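Local coordinates for apoptosis regulator CED-9 (Caenorhabditis elegans, PDB 1OHU), which restrains programmed cell death by sequestering the caspase activator CED-4, until EGL-1 binds it and releases CED-4, at residues 14-19 with 43-48. The protein carries 3 engineered substitutions. Sequence-based numbering, arbitrary orientation.
Sequences EGFVVD and QPEHEM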
loop_
_atom_site.group_PDB
_atom_site.type_symbol
_atom_site.label_atom_id
_atom_site.label_comp_id
_atom_site.label_asym_id
_atom_site.label_seq_id
_atom_site.Cartn_x
_atom_site.Cartn_y
_atom_site.Cartn_z
ATOM N N GLU A 14 2.067 6.691 7.167
ATOM C CA GLU A 14 1.623 5.611 8.044
ATOM C C GLU A 14 0.121 5.439 8.026
ATOM O O GLU A 14 -0.384 4.312 8.086
ATOM C CB GLU A 14 2.071 5.848 9.488
ATOM C CG GLU A 14 3.555 5.659 9.694
ATOM C CD GLU A 14 4.373 6.782 9.099
ATOM O OE1 GLU A 14 5.597 6.594 8.936
ATOM O OE2 GLU A 14 3.795 7.854 8.807
ATOM N N GLY A 15 -0.592 6.558 7.954
ATOM C CA GLY A 15 -2.042 6.512 7.939
ATOM C C GLY A 15 -2.587 5.724 6.767
ATOM O O GLY A 15 -3.545 4.968 6.918
ATOM N N PHE A 16 -1.986 5.895 5.594
ATOM C CA PHE A 16 -2.445 5.168 4.412
ATOM C C PHE A 16 -2.107 3.685 4.529
ATOM O O PHE A 16 -2.935 2.819 4.231
ATOM C CB PHE A 16 -1.792 5.719 3.137
ATOM C CG PHE A 16 -2.233 7.110 2.772
ATOM C CD1 PHE A 16 -1.737 8.216 3.458
ATOM C CD2 PHE A 16 -3.143 7.314 1.737
ATOM C CE1 PHE A 16 -2.143 9.505 3.119
ATOM C CE2 PHE A 16 -3.556 8.598 1.389
ATOM C CZ PHE A 16 -3.054 9.697 2.081
ATOM N N VAL A 17 -0.886 3.394 4.962
ATOM C CA VAL A 17 -0.446 2.010 5.087
ATOM C C VAL A 17 -1.304 1.255 6.099
ATOM O O VAL A 17 -1.774 0.156 5.816
ATOM C CB VAL A 17 1.033 1.929 5.496
ATOM C CG1 VAL A 17 1.496 0.481 5.455
ATOM C CG2 VAL A 17 1.883 2.784 4.567
ATOM N N VAL A 18 -1.514 1.844 7.271
ATOM C CA VAL A 18 -2.331 1.215 8.299
ATOM C C VAL A 18 -3.770 1.016 7.847
ATOM O O VAL A 18 -4.329 -0.070 7.994
ATOM C CB VAL A 18 -2.372 2.049 9.590
ATOM C CG1 VAL A 18 -3.416 1.476 10.548
ATOM C CG2 VAL A 18 -1.014 2.043 10.241
ATOM N N ASP A 19 -4.372 2.071 7.306
ATOM C CA ASP A 19 -5.751 1.978 6.860
ATOM C C ASP A 19 -5.923 0.981 5.736
ATOM O O ASP A 19 -6.944 0.297 5.661
ATOM C CB ASP A 19 -6.268 3.342 6.401
ATOM C CG ASP A 19 -7.726 3.288 5.981
ATOM O OD1 ASP A 19 -8.002 3.079 4.779
ATOM O OD2 ASP A 19 -8.599 3.428 6.863
ATOM N N GLN A 43 -9.173 9.159 6.547
ATOM C CA GLN A 43 -9.161 10.350 5.715
ATOM C C GLN A 43 -9.721 9.990 4.348
ATOM O O GLN A 43 -9.592 8.850 3.898
ATOM C CB GLN A 43 -7.729 10.882 5.556
ATOM C CG GLN A 43 -7.068 11.295 6.860
ATOM C CD GLN A 43 -7.898 12.307 7.620
ATOM O OE1 GLN A 43 -8.201 13.382 7.107
ATOM N NE2 GLN A 43 -8.273 11.969 8.846
ATOM N N PRO A 44 -10.358 10.954 3.667
ATOM C CA PRO A 44 -10.908 10.650 2.344
ATOM C C PRO A 44 -9.828 10.139 1.389
ATOM O O PRO A 44 -10.115 9.362 0.478
ATOM C CB PRO A 44 -11.529 11.986 1.907
ATOM C CG PRO A 44 -10.773 13.012 2.708
ATOM C CD PRO A 44 -10.636 12.350 4.049
ATOM N N GLU A 45 -8.587 10.570 1.604
ATOM C CA GLU A 45 -7.482 10.119 0.768
ATOM C C GLU A 45 -7.202 8.642 1.034
ATOM O O GLU A 45 -6.638 7.951 0.183
ATOM C CB GLU A 45 -6.212 10.932 1.035
ATOM C CG GLU A 45 -6.252 12.374 0.543
ATOM C CD GLU A 45 -7.014 13.301 1.477
ATOM O OE1 GLU A 45 -7.080 14.513 1.177
ATOM O OE2 GLU A 45 -7.540 12.826 2.506
ATOM N N HIS A 46 -7.585 8.170 2.220
ATOM C CA HIS A 46 -7.404 6.766 2.585
ATOM C C HIS A 46 -8.421 5.958 1.788
ATOM O O HIS A 46 -8.097 4.935 1.183
ATOM C CB HIS A 46 -7.687 6.523 4.076
ATOM C CG HIS A 46 -6.715 7.175 5.008
ATOM N ND1 HIS A 46 -5.436 7.521 4.636
ATOM C CD2 HIS A 46 -6.819 7.479 6.324
ATOM C CE1 HIS A 46 -4.790 8.007 5.682
ATOM N NE2 HIS A 46 -5.608 7.991 6.718
ATOM N N GLU A 47 -9.662 6.432 1.811
ATOM C CA GLU A 47 -10.755 5.775 1.112
ATOM C C GLU A 47 -10.523 5.726 -0.390
ATOM O O GLU A 47 -11.060 4.856 -1.080
ATOM C CB GLU A 47 -12.073 6.472 1.451
ATOM C CG GLU A 47 -12.689 5.954 2.745
ATOM C CD GLU A 47 -13.672 6.921 3.378
ATOM O OE1 GLU A 47 -14.551 7.450 2.661
ATOM O OE2 GLU A 47 -13.573 7.145 4.604
HETATM N N MSE A 48 -9.712 6.649 -0.895
HETATM C CA MSE A 48 -9.394 6.668 -2.317
HETATM C C MSE A 48 -8.253 5.692 -2.555
HETATM O O MSE A 48 -8.095 5.168 -3.658
HETATM C CB MSE A 48 -8.978 8.072 -2.763
HETATM C CG MSE A 48 -8.552 8.181 -4.233
HETATM SE SE MSE A 48 -9.899 7.660 -5.553
HETATM C CE MSE A 48 -11.500 7.724 -4.468
#
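H46 and F16 form an edge-to-face aromatic pair, with ring centroids 4.6 Å apart and planes at 89°. The imidazole supplies the edge: its ND1 stands over the centre of the phenyl face, 3.7 Å from F16 CG. This nitrogen is buried with no polar partner in the model; across the contact it meets the phenyl face. In F16 a chi1 of -68° puts CG beside its own backbone N and anti to the carbonyl carbon, from where the ring extends toward the second segment.

Van der Waals packing completes the interface. The rim of the phenyl ring reaches the helix start at E45, where F16 CZ lies 3.5 Å from E45 CB. The imidazole also lies against backbone: H46 CE1 comes within 3.4 Å of G15 C, and G15 O sits over one imidazole face, a close approach at a residue without a side chain. D19 CB lies over the same face, likewise offset toward the rim, while Q43 CB lies over the opposite one. An alanine in place of F16 would probably open a gap beside E45 CB and leave the imidazole edge without its aromatic face.

The carboxylates of D19 and E45 have their salt-bridge partners outside the two segments. D19 OD1 approaches H46 CB at 3.5 Å but stays 5.1 Å from H46 ND1, and the carboxylate's salt bridge is to R50. E45 likewise pairs with R10, which also bonds Q43, the N-cap residue of the second helix.

The two helical segments cross at -49° with axes 9.5 Å apart, joining helix 13-27, which lies in the predicted BH4 motif, to the start of helix 44-71 in the all-helical Bcl-2 fold. Helix 154-172 adds W154, stacked on F16, and M158, against E45, while helix 128-144 packs against V17 and V18.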